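Local atomic coordinates of clavulanic acid biosynthesis oligopeptide binding protein 2 (Streptomyces clavuligerus, PDB entry 2WOL), a protein that probably binds oligopeptides or related solutes as an extracellular solute-binding protein of family 5, part of the clavulanic acid biosynthesis pathway. Residues Arg61-Thr66 / Thr238-Arg242; Tyr109-Ile115 / Pro194-Ser199; His122-Arg126 / Asp200-Tyr205; Thr224-Arg230 / Asp247-Ile253. Where two conformers were deposited one is given. Residue numbers count along the deposited sequence, not the author numbering.

Along the chain, the first segment is 61-66, at the end of helix 54-63. Contact 1 joins it to 238-242 and closes the longest loop of the set. Contacts 2 and 3 are both nested inside that loop. Contact 2 ties the turn before helix 117-127 to 194-199. Contact 3 ties that helix to the next residues, 200-205, so contacts 2 and 3 cross and touch. Contact 4 pairs neighbouring strands 225-230 and 248-253 of the mixed sheet. The loop between these strands carries 238-242, so contacts 1 and 4 cross. Helix 54-63 joins them: Leu-62 and Leu-63 pack on Leu-228, and Leu-62 also on Val-249.

Contact 1: Arg61-Thr66 / Thr238-Arg242; sequences RLLNRT and TDPIR
This contact is a buried salt-bridge network of Arg-65, Asp-239 and Arg-242. It joins the end of helix 54-63 to the loop between strands 225-230 and 248-253. The backbones stay apart, with Arg-65 and Asp-239 CA atoms 8.8 Å apart. Arg-242 (m, t, t) donates from NE to Arg-61 O at 2.7 Å. Water 1 links Arg-242 NH2 (2.8 Å) to Asn-64 O (2.6 Å). Arg-65 (m, t, p) runs the other way. Arg-65 NH2 donates to Thr-238 O at 2.8 Å and NH1 to Thr-238 OG1 at 3.1 Å. Thr-238 OG1 also hydrogen-bonds Asp-235 O. Asp-239 OD2 bridges Arg-242 NH1 at 3.0 Å and lies over one Arg-65 guanidinium face, 3.5 Å from Arg-65 NE, by charge alone. Arg-65 CG covers one face of the Arg-242 guanidinium. The like charges, Arg-65 NE and Arg-242 NH1 at 3.8 Å, are offset by Asp-239 and Asp-84. Asp-239 OD1 accepts from Ile-241 N (2.8 Å) and Arg-242 N (2.9 Å), an Asx turn within an Asx motif.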
loop_
_atom_site.group_PDB
_atom_site.type_symbol
_atom_site.label_atom_id
_atom_site.label_comp_id
_atom_site.label_asym_id
_atom_site.label_seq_id
_atom_site.Cartn_x
_atom_site.Cartn_y
_atom_site.Cartn_z
ATOM N N ARG A 61 -5.286 1.662 13.207
ATOM C CA ARG A 61 -4.421 1.260 14.317
ATOM C C ARG A 61 -4.875 1.890 15.646
ATOM O O ARG A 61 -4.556 1.381 16.715
ATOM C CB ARG A 61 -2.951 1.570 14.013
ATOM C CG ARG A 61 -2.328 0.578 13.039
ATOM C CD ARG A 61 -1.014 1.068 12.440
ATOM N NE ARG A 61 0.085 1.215 13.404
ATOM C CZ ARG A 61 0.795 0.211 13.920
ATOM N NH1 ARG A 61 0.509 -1.056 13.632
ATOM N NH2 ARG A 61 1.791 0.478 14.755
ATOM N N LEU A 62 -5.627 2.987 15.568
ATOM C CA LEU A 62 -6.210 3.612 16.765
ATOM C C LEU A 62 -7.552 3.006 17.162
ATOM O O LEU A 62 -7.928 3.029 18.338
ATOM C CB LEU A 62 -6.415 5.114 16.547
ATOM C CG LEU A 62 -5.188 6.026 16.479
ATOM C CD1 LEU A 62 -4.599 6.062 15.072
ATOM C CD2 LEU A 62 -5.569 7.428 16.916
ATOM N N LEU A 63 -8.275 2.487 16.169
ATOM C CA LEU A 63 -9.672 2.079 16.337
ATOM C C LEU A 63 -9.877 0.594 16.599
ATOM O O LEU A 63 -10.786 0.213 17.338
ATOM C CB LEU A 63 -10.484 2.488 15.104
ATOM C CG LEU A 63 -10.676 3.982 14.849
ATOM C CD1 LEU A 63 -11.252 4.191 13.458
ATOM C CD2 LEU A 63 -11.574 4.600 15.909
ATOM N N ASN A 64 -9.063 -0.249 15.979
ATOM C CA ASN A 64 -9.275 -1.685 16.073
ATOM C C ASN A 64 -7.989 -2.464 16.182
ATOM O O ASN A 64 -7.035 -2.215 15.444
ATOM C CB ASN A 64 -10.096 -2.190 14.885
ATOM C CG ASN A 64 -11.553 -1.783 14.972
ATOM O OD1 ASN A 64 -12.288 -2.246 15.849
ATOM N ND2 ASN A 64 -11.976 -0.900 14.072
ATOM N N ARG A 65 -7.971 -3.410 17.111
ATOM C CA ARG A 65 -6.858 -4.329 17.236
ATOM C C ARG A 65 -7.054 -5.513 16.296
ATOM O O ARG A 65 -8.156 -5.751 15.799
ATOM C CB ARG A 65 -6.717 -4.793 18.683
ATOM C CG ARG A 65 -6.443 -3.660 19.661
ATOM C CD ARG A 65 -6.339 -4.173 21.083
ATOM N NE ARG A 65 -5.181 -5.040 21.270
ATOM C CZ ARG A 65 -4.797 -5.536 22.443
ATOM N NH1 ARG A 65 -5.483 -5.257 23.543
ATOM N NH2 ARG A 65 -3.726 -6.314 22.517
ATOM N N THR A 66 -5.972 -6.243 16.051
ATOM C CA THR A 66 -5.974 -7.390 15.152
ATOM C C THR A 66 -5.154 -8.496 15.813
ATOM O O THR A 66 -4.505 -8.251 16.833
ATOM C CB THR A 66 -5.378 -7.012 13.775
ATOM O OG1 THR A 66 -4.192 -6.232 13.975
ATOM C CG2 THR A 66 -6.367 -6.182 12.961
ATOM N N THR A 238 -2.774 -4.922 28.306
ATOM C CA THR A 238 -2.923 -6.047 27.379
ATOM C C THR A 238 -2.468 -5.718 25.958
ATOM O O THR A 238 -2.515 -6.575 25.074
ATOM C CB THR A 238 -4.381 -6.548 27.315
ATOM O OG1 THR A 238 -5.200 -5.595 26.613
ATOM C CG2 THR A 238 -4.939 -6.775 28.715
ATOM N N ASP A 239 -2.032 -4.480 25.745
ATOM C CA ASP A 239 -1.701 -4.010 24.405
ATOM C C ASP A 239 -0.212 -3.682 24.293
ATOM O O ASP A 239 0.238 -2.688 24.866
ATOM C CB ASP A 239 -2.555 -2.787 24.061
ATOM C CG ASP A 239 -2.504 -2.430 22.585
ATOM O OD1 ASP A 239 -1.415 -2.507 21.981
ATOM O OD2 ASP A 239 -3.564 -2.065 22.037
ATOM N N PRO A 240 0.554 -4.518 23.558
ATOM C CA PRO A 240 1.995 -4.310 23.387
ATOM C C PRO A 240 2.359 -3.318 22.275
ATOM O O PRO A 240 3.547 -3.063 22.045
ATOM C CB PRO A 240 2.497 -5.707 23.021
ATOM C CG PRO A 240 1.360 -6.306 22.253
ATOM C CD PRO A 240 0.094 -5.732 22.853
ATOM N N ILE A 241 1.350 -2.773 21.597
ATOM C CA ILE A 241 1.558 -1.941 20.405
ATOM C C ILE A 241 1.287 -0.454 20.663
ATOM O O ILE A 241 2.069 0.411 20.251
ATOM C CB ILE A 241 0.653 -2.418 19.212
ATOM C CG1 ILE A 241 0.782 -3.935 18.951
ATOM C CG2 ILE A 241 0.891 -1.569 17.942
ATOM C CD1 ILE A 241 2.106 -4.398 18.356
ATOM N N ARG A 242 0.187 -0.165 21.354
ATOM C CA ARG A 242 -0.409 1.170 21.346
ATOM C C ARG A 242 -0.252 1.949 22.654
ATOM O O ARG A 242 -0.777 1.527 23.686
ATOM C CB ARG A 242 -1.892 1.063 20.978
ATOM C CG ARG A 242 -2.117 0.427 19.625
ATOM C CD ARG A 242 -3.557 0.036 19.403
ATOM N NE ARG A 242 -3.675 -0.760 18.185
ATOM C CZ ARG A 242 -3.411 -2.061 18.114
ATOM N NH1 ARG A 242 -3.046 -2.730 19.203
ATOM N NH2 ARG A 242 -3.524 -2.699 16.958
HETATM O O HOH W 1 -4.637 -2.062 14.474
#

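Contact 2: Tyr109-Ile115 / Pro194-Ser199; sequences YDDGTPI and PVPRRS
Arg-198 makes the direct polar link. Its extended side chain (p, t, t) brings Arg-198 NH2 to Thr-113 OG1 at 2.9 Å and to Pro-114 O at 3.0 Å, both near the guanidinium plane. Water 2 joins Arg-198 NE (2.8 Å), Asp-111 OD2 (2.7 Å) and Ser-199 OG (2.6 Å). Water 3 joins Arg-198 NH1 (2.9 Å) and Pro-114 O (2.8 Å). Tyr-109 to Gly-112 is a type I beta turn, closed by Gly-112 N to Tyr-109 O at 2.9 Å. Gly-112 has positive phi. Asp-111 OD1 accepts from Thr-113 N (3.1 Å), an Asx turn, and also from Thr-113 OG1 (2.6 Å). Nearest CA pairs are Ile-115/Pro-194 (7.4 Å) and Asp-111/Ser-199 (10.0 Å). Residues 197-199 form a 3-10 turn. Pro-196 CG sits over the Tyr-109 ring (CH-pi), 4.0 Å from the centroid. Ile-115 CG2 meets Pro-194 CG at 4.0 Å. Tyr-109 OH hydrogen-bonds Asp-119. The loop between strand 98-102 and helix 117-127 meets the loop leading from helix 183-186 to strand 215-221.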
loop_
_atom_site.group_PDB
_atom_site.type_symbol
_atom_site.label_atom_id
_atom_site.label_comp_id
_atom_site.label_asym_id
_atom_site.label_seq_id
_atom_site.Cartn_x
_atom_site.Cartn_y
_atom_site.Cartn_z
ATOM N N TYR A 109 -14.695 -5.006 23.809
ATOM C CA TYR A 109 -15.021 -3.912 22.898
ATOM C C TYR A 109 -15.441 -2.671 23.674
ATOM O O TYR A 109 -15.641 -2.725 24.888
ATOM C CB TYR A 109 -16.162 -4.301 21.953
ATOM C CG TYR A 109 -15.849 -5.459 21.043
ATOM C CD1 TYR A 109 -16.327 -6.736 21.325
ATOM C CD2 TYR A 109 -15.072 -5.278 19.898
ATOM C CE1 TYR A 109 -16.041 -7.800 20.493
ATOM C CE2 TYR A 109 -14.780 -6.339 19.059
ATOM C CZ TYR A 109 -15.267 -7.595 19.365
ATOM O OH TYR A 109 -14.985 -8.651 18.544
ATOM N N ASP A 110 -15.604 -1.565 22.951
ATOM C CA ASP A 110 -16.020 -0.282 23.528
ATOM C C ASP A 110 -17.370 -0.307 24.257
ATOM O O ASP A 110 -17.659 0.592 25.049
ATOM C CB ASP A 110 -16.044 0.794 22.442
ATOM C CG ASP A 110 -17.083 0.517 21.379
ATOM O OD1 ASP A 110 -17.003 -0.551 20.734
ATOM O OD2 ASP A 110 -17.974 1.369 21.187
ATOM N N ASP A 111 -18.191 -1.318 23.973
ATOM C CA ASP A 111 -19.490 -1.471 24.633
ATOM C C ASP A 111 -19.420 -2.395 25.851
ATOM O O ASP A 111 -20.443 -2.694 26.472
ATOM C CB ASP A 111 -20.555 -1.955 23.634
ATOM C CG ASP A 111 -20.296 -3.367 23.119
ATOM O OD1 ASP A 111 -19.224 -3.948 23.396
ATOM O OD2 ASP A 111 -21.184 -3.902 22.425
ATOM N N GLY A 112 -18.211 -2.849 26.178
ATOM C CA GLY A 112 -17.976 -3.677 27.361
ATOM C C GLY A 112 -18.118 -5.172 27.131
ATOM O O GLY A 112 -17.832 -5.967 28.029
ATOM N N THR A 113 -18.543 -5.558 25.929
ATOM C CA THR A 113 -18.764 -6.969 25.595
ATOM C C THR A 113 -17.445 -7.671 25.227
ATOM O O THR A 113 -16.494 -7.011 24.803
ATOM C CB THR A 113 -19.803 -7.131 24.461
ATOM O OG1 THR A 113 -19.301 -6.542 23.256
ATOM C CG2 THR A 113 -21.127 -6.472 24.834
ATOM N N PRO A 114 -17.375 -9.007 25.404
ATOM C CA PRO A 114 -16.122 -9.743 25.216
ATOM C C PRO A 114 -15.696 -9.940 23.763
ATOM O O PRO A 114 -16.539 -10.159 22.885
ATOM C CB PRO A 114 -16.418 -11.116 25.842
ATOM C CG PRO A 114 -17.731 -10.977 26.542
ATOM C CD PRO A 114 -18.462 -9.907 25.825
ATOM N N ILE A 115 -14.386 -9.876 23.536
ATOM C CA ILE A 115 -13.780 -10.251 22.262
ATOM C C ILE A 115 -13.447 -11.740 22.296
ATOM O O ILE A 115 -12.724 -12.203 23.188
ATOM C CB ILE A 115 -12.486 -9.448 21.975
ATOM C CG1 ILE A 115 -12.765 -7.943 22.026
ATOM C CG2 ILE A 115 -11.888 -9.858 20.624
ATOM C CD1 ILE A 115 -11.527 -7.064 21.904
ATOM N N PRO A 194 -11.477 -8.104 14.675
ATOM C CA PRO A 194 -12.711 -8.787 15.063
ATOM C C PRO A 194 -13.959 -7.913 14.957
ATOM O O PRO A 194 -13.927 -6.723 15.277
ATOM C CB PRO A 194 -12.450 -9.197 16.523
ATOM C CG PRO A 194 -11.314 -8.343 16.979
ATOM C CD PRO A 194 -10.484 -8.089 15.763
ATOM N N VAL A 195 -15.044 -8.530 14.492
ATOM C CA VAL A 195 -16.356 -7.899 14.428
ATOM C C VAL A 195 -17.317 -8.899 15.057
ATOM O O VAL A 195 -17.459 -10.011 14.547
ATOM C CB VAL A 195 -16.794 -7.619 12.967
ATOM C CG1 VAL A 195 -18.238 -7.148 12.917
ATOM C CG2 VAL A 195 -15.885 -6.581 12.314
ATOM N N PRO A 196 -17.964 -8.519 16.177
ATOM C CA PRO A 196 -18.892 -9.465 16.793
ATOM C C PRO A 196 -20.198 -9.505 16.007
ATOM O O PRO A 196 -20.775 -8.454 15.713
ATOM C CB PRO A 196 -19.100 -8.892 18.199
ATOM C CG PRO A 196 -18.861 -7.442 18.063
ATOM C CD PRO A 196 -17.892 -7.244 16.917
ATOM N N ARG A 197 -20.645 -10.710 15.659
ATOM C CA ARG A 197 -21.851 -10.880 14.843
ATOM C C ARG A 197 -23.055 -10.135 15.437
ATOM O O ARG A 197 -23.849 -9.540 14.699
ATOM C CB ARG A 197 -22.188 -12.358 14.611
ATOM C CG ARG A 197 -23.353 -12.551 13.640
ATOM C CD ARG A 197 -23.868 -13.982 13.610
ATOM N NE ARG A 197 -23.185 -14.805 12.613
ATOM C CZ ARG A 197 -23.453 -14.800 11.308
ATOM N NH1 ARG A 197 -24.388 -14.000 10.808
ATOM N NH2 ARG A 197 -22.774 -15.596 10.496
ATOM N N ARG A 198 -23.164 -10.139 16.769
ATOM C CA ARG A 198 -24.256 -9.444 17.467
ATOM C C ARG A 198 -24.406 -7.956 17.116
ATOM O O ARG A 198 -25.512 -7.415 17.172
ATOM C CB ARG A 198 -24.133 -9.616 18.986
ATOM C CG ARG A 198 -22.804 -9.135 19.555
ATOM C CD ARG A 198 -22.722 -9.272 21.066
ATOM N NE ARG A 198 -21.404 -8.829 21.515
ATOM C CZ ARG A 198 -20.330 -9.611 21.608
ATOM N NH1 ARG A 198 -20.403 -10.902 21.325
ATOM N NH2 ARG A 198 -19.171 -9.099 21.999
ATOM N N SER A 199 -23.295 -7.302 16.772
ATOM C CA SER A 199 -23.297 -5.867 16.463
ATOM C C SER A 199 -23.115 -5.588 14.977
ATOM O O SER A 199 -23.025 -4.431 14.568
ATOM C CB SER A 199 -22.202 -5.144 17.253
ATOM O OG SER A 199 -22.418 -5.248 18.647
HETATM O O HOH W 2 -21.525 -6.103 20.980
HETATM O O HOH W 3 -17.791 -12.076 21.258
#

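Contact 3: His122-Arg126 / Asp200-Tyr205; sequences HAVQR and DTGADY
The hydrogen bonds and the salt bridge all converge on the carboxylate of Asp-200. His-122 and Arg-126 lie one turn apart on helix 117-127, and both point CB toward the loop. Nearest CA pairs are His-122 with Asp-200 (9.3 Å) and Arg-126 with Gly-202 (8.5 Å), so the side chains span the gap. His-122 (t, chi2 71°) donates from NE2 to Asp-200 OD2 at 2.7 Å, a His-carboxylate hydrogen bond. The salt bridge is from Arg-126 (m, t), with NE to Asp-200 OD2 at 2.9 Å and NH2 to Asp-200 OD1 at 3.3 Å. Arg-126 also has Asp-47 as a salt-bridge partner, and Asp-200 OD2 also hydrogen-bonds Tyr-155 OH. Within the loop, Asp-200 OD1 accepts from Gly-202 N at 2.9 Å. Gly-202 has positive phi, and 203-205 starts a 3-10 segment. Packing is slight, with Arg-126 NH2 3.5 Å from Tyr-205 CB. The cluster ties helix 117-127 to the loop before strand 215-221, through an aspartate that also makes an Asx turn.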
loop_
_atom_site.group_PDB
_atom_site.type_symbol
_atom_site.label_atom_id
_atom_site.label_comp_id
_atom_site.label_asym_id
_atom_site.label_seq_id
_atom_site.Cartn_x
_atom_site.Cartn_y
_atom_site.Cartn_z
ATOM N N HIS A 122 -15.703 -14.268 12.288
ATOM C CA HIS A 122 -16.786 -13.498 11.691
ATOM C C HIS A 122 -16.263 -12.383 10.782
ATOM O O HIS A 122 -16.780 -12.189 9.682
ATOM C CB HIS A 122 -17.752 -12.932 12.735
ATOM C CG HIS A 122 -18.927 -12.237 12.124
ATOM N ND1 HIS A 122 -19.931 -12.921 11.471
ATOM C CD2 HIS A 122 -19.235 -10.923 12.022
ATOM C CE1 HIS A 122 -20.816 -12.057 11.008
ATOM N NE2 HIS A 122 -20.417 -10.838 11.327
ATOM N N ALA A 123 -15.235 -11.675 11.241
ATOM C CA ALA A 123 -14.599 -10.627 10.443
ATOM C C ALA A 123 -14.082 -11.169 9.109
ATOM O O ALA A 123 -14.320 -10.570 8.054
ATOM C CB ALA A 123 -13.470 -9.986 11.227
ATOM N N VAL A 124 -13.393 -12.304 9.163
ATOM C CA VAL A 124 -12.864 -12.940 7.960
ATOM C C VAL A 124 -14.009 -13.404 7.046
ATOM O O VAL A 124 -13.948 -13.244 5.825
ATOM C CB VAL A 124 -11.901 -14.100 8.322
ATOM C CG1 VAL A 124 -11.490 -14.873 7.089
ATOM C CG2 VAL A 124 -10.668 -13.548 9.041
ATOM N N GLN A 125 -15.058 -13.957 7.649
ATOM C CA GLN A 125 -16.237 -14.379 6.896
ATOM C C GLN A 125 -16.914 -13.212 6.182
ATOM O O GLN A 125 -17.350 -13.361 5.037
ATOM C CB GLN A 125 -17.223 -15.104 7.811
ATOM C CG GLN A 125 -16.761 -16.503 8.164
ATOM C CD GLN A 125 -17.644 -17.221 9.170
ATOM O OE1 GLN A 125 -17.457 -18.411 9.404
ATOM N NE2 GLN A 125 -18.579 -16.503 9.789
ATOM N N ARG A 126 -16.991 -12.059 6.849
ATOM C CA ARG A 126 -17.578 -10.841 6.277
ATOM C C ARG A 126 -16.971 -10.455 4.931
ATOM O O ARG A 126 -17.674 -9.981 4.039
ATOM C CB ARG A 126 -17.432 -9.660 7.241
ATOM C CG ARG A 126 -18.312 -9.733 8.461
ATOM C CD ARG A 126 -18.025 -8.573 9.391
ATOM N NE ARG A 126 -18.870 -7.412 9.111
ATOM C CZ ARG A 126 -18.435 -6.218 8.710
ATOM N NH1 ARG A 126 -17.139 -5.988 8.512
ATOM N NH2 ARG A 126 -19.307 -5.247 8.496
ATOM N N ASP A 200 -23.059 -6.647 14.177
ATOM C CA ASP A 200 -22.805 -6.500 12.744
ATOM C C ASP A 200 -24.067 -6.120 11.972
ATOM O O ASP A 200 -24.873 -6.982 11.601
ATOM C CB ASP A 200 -22.157 -7.766 12.165
ATOM C CG ASP A 200 -21.753 -7.601 10.706
ATOM O OD1 ASP A 200 -21.827 -6.469 10.178
ATOM O OD2 ASP A 200 -21.366 -8.611 10.085
ATOM N N THR A 201 -24.208 -4.821 11.723
ATOM C CA THR A 201 -25.328 -4.265 10.967
ATOM C C THR A 201 -25.075 -4.267 9.447
ATOM O O THR A 201 -25.750 -3.556 8.695
ATOM C CB THR A 201 -25.659 -2.830 11.436
ATOM O OG1 THR A 201 -24.450 -2.066 11.518
ATOM C CG2 THR A 201 -26.314 -2.847 12.804
ATOM N N GLY A 202 -24.100 -5.059 9.002
ATOM C CA GLY A 202 -23.854 -5.269 7.572
ATOM C C GLY A 202 -23.460 -4.011 6.819
ATOM O O GLY A 202 -22.463 -3.370 7.149
ATOM N N ALA A 203 -24.256 -3.656 5.810
ATOM C CA ALA A 203 -23.993 -2.480 4.974
ATOM C C ALA A 203 -23.900 -1.186 5.784
ATOM O O ALA A 203 -23.293 -0.210 5.333
ATOM C CB ALA A 203 -25.072 -2.348 3.906
ATOM N N ASP A 204 -24.507 -1.189 6.970
ATOM C CA ASP A 204 -24.560 -0.005 7.828
ATOM C C ASP A 204 -23.521 -0.007 8.951
ATOM O O ASP A 204 -23.533 0.891 9.799
ATOM C CB ASP A 204 -25.958 0.134 8.442
ATOM C CG ASP A 204 -27.032 0.380 7.403
ATOM O OD1 ASP A 204 -26.872 1.303 6.576
ATOM O OD2 ASP A 204 -28.043 -0.353 7.416
ATOM N N TYR A 205 -22.629 -0.998 8.958
ATOM C CA TYR A 205 -21.696 -1.180 10.074
ATOM C C TYR A 205 -20.819 0.046 10.339
ATOM O O TYR A 205 -20.554 0.379 11.493
ATOM C CB TYR A 205 -20.839 -2.439 9.893
ATOM C CG TYR A 205 -20.010 -2.789 11.115
ATOM C CD1 TYR A 205 -20.623 -3.109 12.331
ATOM C CD2 TYR A 205 -18.617 -2.799 11.058
ATOM C CE1 TYR A 205 -19.871 -3.425 13.453
ATOM C CE2 TYR A 205 -17.852 -3.120 12.176
ATOM C CZ TYR A 205 -18.487 -3.428 13.370
ATOM O OH TYR A 205 -17.741 -3.742 14.479
#

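Contact 4: Thr224-Arg230 / Asp247-Ile253; sequences TLLHLER and DRVELTI
Strands 225-230 and 248-253 run antiparallel, at 174° and with axes 4.7 Å apart at closest. Asp-247, before the second strand, forms a salt bridge: its OD2 takes Arg-230 NH2 at 2.9 Å and NE at 3.1 Å. Arg-230 NH1 also donates to Ala-244 O. Water 4 links Asp-247 O (2.6 Å) to Arg-230 N (3.0 Å). Arg-248 (t, t, t) donates from NH2 to His-227 ND1 at 3.0 Å and makes a salt bridge from NE to Glu-250 OE2 at 2.9 Å. Val-249 and Leu-228 form a hydrogen-bonded pair, with Val-249 N to Leu-228 O at 3.0 Å and Leu-228 N to Val-249 O at 2.8 Å. Leu-228 CB and Val-249 CB are 4.0 Å apart. Glu-250 is in a non-hydrogen-bonded pair with His-227, and its CG lies over the imidazole, 3.6 Å from the centroid. Leu-251 and Leu-226 pair next, with Leu-251 N to Leu-226 O at 2.8 Å and Leu-226 N to Leu-251 O at 2.9 Å. Thr-252 is opposite Leu-225. Ile-253 N bonds to Thr-224 O at 3.0 Å. Thr-224 and Leu-225 form a classic beta bulge opposite Glu-221. In the mixed sheet, strand 215-221 flanks 225-230 and strand 34-39 flanks 248-253. Leu-226, Leu-228 and Val-249 pack on Leu-59, Leu-62 and Leu-63 of helix 54-63, while Leu-251 touches Leu-37 of strand 34-39.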
loop_
_atom_site.group_PDB
_atom_site.type_symbol
_atom_site.label_atom_id
_atom_site.label_comp_id
_atom_site.label_asym_id
_atom_site.label_seq_id
_atom_site.Cartn_x
_atom_site.Cartn_y
_atom_site.Cartn_z
ATOM N N THR A 224 -16.442 16.578 6.492
ATOM C CA THR A 224 -16.304 17.670 7.453
ATOM C C THR A 224 -15.361 17.347 8.614
ATOM O O THR A 224 -14.359 18.043 8.820
ATOM C CB THR A 224 -17.690 18.118 7.978
ATOM O OG1 THR A 224 -18.509 18.506 6.866
ATOM C CG2 THR A 224 -17.563 19.289 8.946
ATOM N N LEU A 225 -15.679 16.304 9.373
ATOM C CA LEU A 225 -14.868 15.952 10.534
ATOM C C LEU A 225 -15.026 14.501 10.969
ATOM O O LEU A 225 -16.014 13.834 10.640
ATOM C CB LEU A 225 -15.159 16.901 11.712
ATOM C CG LEU A 225 -16.572 16.969 12.308
ATOM C CD1 LEU A 225 -16.830 15.835 13.297
ATOM C CD2 LEU A 225 -16.786 18.319 12.992
ATOM N N LEU A 226 -14.034 14.030 11.717
ATOM C CA LEU A 226 -14.093 12.744 12.387
ATOM C C LEU A 226 -13.418 12.914 13.735
ATOM O O LEU A 226 -12.238 13.267 13.806
ATOM C CB LEU A 226 -13.388 11.660 11.561
ATOM C CG LEU A 226 -13.251 10.271 12.191
ATOM C CD1 LEU A 226 -14.618 9.607 12.381
ATOM C CD2 LEU A 226 -12.345 9.401 11.339
ATOM N N HIS A 227 -14.181 12.691 14.800
ATOM C CA HIS A 227 -13.668 12.815 16.158
ATOM C C HIS A 227 -13.619 11.449 16.817
ATOM O O HIS A 227 -14.586 10.678 16.745
ATOM C CB HIS A 227 -14.533 13.780 16.975
ATOM C CG HIS A 227 -14.376 15.218 16.581
ATOM N ND1 HIS A 227 -14.909 16.252 17.318
ATOM C CD2 HIS A 227 -13.727 15.794 15.540
ATOM C CE1 HIS A 227 -14.614 17.403 16.739
ATOM N NE2 HIS A 227 -13.894 17.152 15.658
ATOM N N LEU A 228 -12.480 11.161 17.439
ATOM C CA LEU A 228 -12.263 9.922 18.167
ATOM C C LEU A 228 -12.072 10.215 19.644
ATOM O O LEU A 228 -11.359 11.149 20.018
ATOM C CB LEU A 228 -11.031 9.182 17.634
ATOM C CG LEU A 228 -10.889 8.909 16.132
ATOM C CD1 LEU A 228 -9.685 8.005 15.908
ATOM C CD2 LEU A 228 -12.147 8.287 15.522
ATOM N N GLU A 229 -12.725 9.410 20.476
ATOM C CA GLU A 229 -12.579 9.496 21.929
ATOM C C GLU A 229 -11.998 8.186 22.450
ATOM O O GLU A 229 -11.977 7.189 21.733
ATOM C CB GLU A 229 -13.936 9.784 22.590
ATOM C CG GLU A 229 -14.992 8.719 22.300
ATOM C CD GLU A 229 -16.340 9.005 22.930
ATOM O OE1 GLU A 229 -16.587 10.159 23.340
ATOM O OE2 GLU A 229 -17.160 8.065 23.000
ATOM N N ARG A 230 -11.527 8.186 23.694
ATOM C CA ARG A 230 -10.990 6.974 24.292
ATOM C C ARG A 230 -12.040 5.871 24.391
ATOM O O ARG A 230 -13.213 6.127 24.684
ATOM C CB ARG A 230 -10.425 7.257 25.682
ATOM C CG ARG A 230 -9.148 8.082 25.686
ATOM C CD ARG A 230 -8.456 7.957 27.039
ATOM N NE ARG A 230 -7.270 8.804 27.157
ATOM C CZ ARG A 230 -6.064 8.476 26.704
ATOM N NH1 ARG A 230 -5.865 7.316 26.090
ATOM N NH2 ARG A 230 -5.045 9.310 26.866
ATOM N N ASP A 247 -5.940 12.247 24.665
ATOM C CA ASP A 247 -7.274 11.979 25.187
ATOM C C ASP A 247 -8.308 11.976 24.066
ATOM O O ASP A 247 -9.367 11.370 24.193
ATOM C CB ASP A 247 -7.665 13.020 26.238
ATOM C CG ASP A 247 -6.939 12.825 27.555
ATOM O OD1 ASP A 247 -6.913 13.786 28.350
ATOM O OD2 ASP A 247 -6.401 11.724 27.799
ATOM N N ARG A 248 -7.995 12.665 22.972
ATOM C CA ARG A 248 -8.937 12.844 21.878
ATOM C C ARG A 248 -8.164 13.023 20.578
ATOM O O ARG A 248 -7.038 13.524 20.577
ATOM C CB ARG A 248 -9.813 14.070 22.154
ATOM C CG ARG A 248 -11.004 14.263 21.228
ATOM C CD ARG A 248 -11.856 15.429 21.710
ATOM N NE ARG A 248 -13.011 15.653 20.846
ATOM C CZ ARG A 248 -14.180 15.036 20.987
ATOM N NH1 ARG A 248 -14.357 14.156 21.968
ATOM N NH2 ARG A 248 -15.175 15.308 20.155
ATOM N N VAL A 249 -8.772 12.593 19.477
ATOM C CA VAL A 249 -8.206 12.790 18.149
ATOM C C VAL A 249 -9.278 13.451 17.290
ATOM O O VAL A 249 -10.397 12.945 17.187
ATOM C CB VAL A 249 -7.737 11.450 17.522
ATOM C CG1 VAL A 249 -7.164 11.670 16.124
ATOM C CG2 VAL A 249 -6.705 10.766 18.417
ATOM N N GLU A 250 -8.946 14.596 16.708
ATOM C CA GLU A 250 -9.887 15.331 15.875
ATOM C C GLU A 250 -9.329 15.494 14.470
ATOM O O GLU A 250 -8.298 16.146 14.272
ATOM C CB GLU A 250 -10.205 16.693 16.491
ATOM C CG GLU A 250 -11.011 16.599 17.777
ATOM C CD GLU A 250 -11.283 17.951 18.403
ATOM O OE1 GLU A 250 -10.807 18.975 17.868
ATOM O OE2 GLU A 250 -11.970 17.986 19.446
ATOM N N LEU A 251 -10.011 14.881 13.506
ATOM C CA LEU A 251 -9.661 14.998 12.100
ATOM C C LEU A 251 -10.551 16.028 11.408
ATOM O O LEU A 251 -11.780 15.900 11.422
ATOM C CB LEU A 251 -9.789 13.640 11.397
ATOM C CG LEU A 251 -9.607 13.628 9.873
ATOM C CD1 LEU A 251 -8.187 14.023 9.479
ATOM C CD2 LEU A 251 -9.967 12.270 9.287
ATOM N N THR A 252 -9.921 17.040 10.811
ATOM C CA THR A 252 -10.604 18.008 9.953
ATOM C C THR A 252 -10.463 17.533 8.511
ATOM O O THR A 252 -9.359 17.226 8.059
ATOM C CB THR A 252 -10.010 19.423 10.134
ATOM O OG1 THR A 252 -10.288 19.877 11.463
ATOM C CG2 THR A 252 -10.598 20.413 9.136
ATOM N N ILE A 253 -11.595 17.480 7.807
ATOM C CA ILE A 253 -11.696 16.853 6.489
ATOM C C ILE A 253 -12.100 17.851 5.404
ATOM O O ILE A 253 -12.914 18.745 5.645
ATOM C CB ILE A 253 -12.760 15.726 6.516
ATOM C CG1 ILE A 253 -12.375 14.655 7.544
ATOM C CG2 ILE A 253 -12.961 15.111 5.121
ATOM C CD1 ILE A 253 -13.480 13.646 7.852
HETATM O O HOH W 4 -11.730 10.749 25.184
#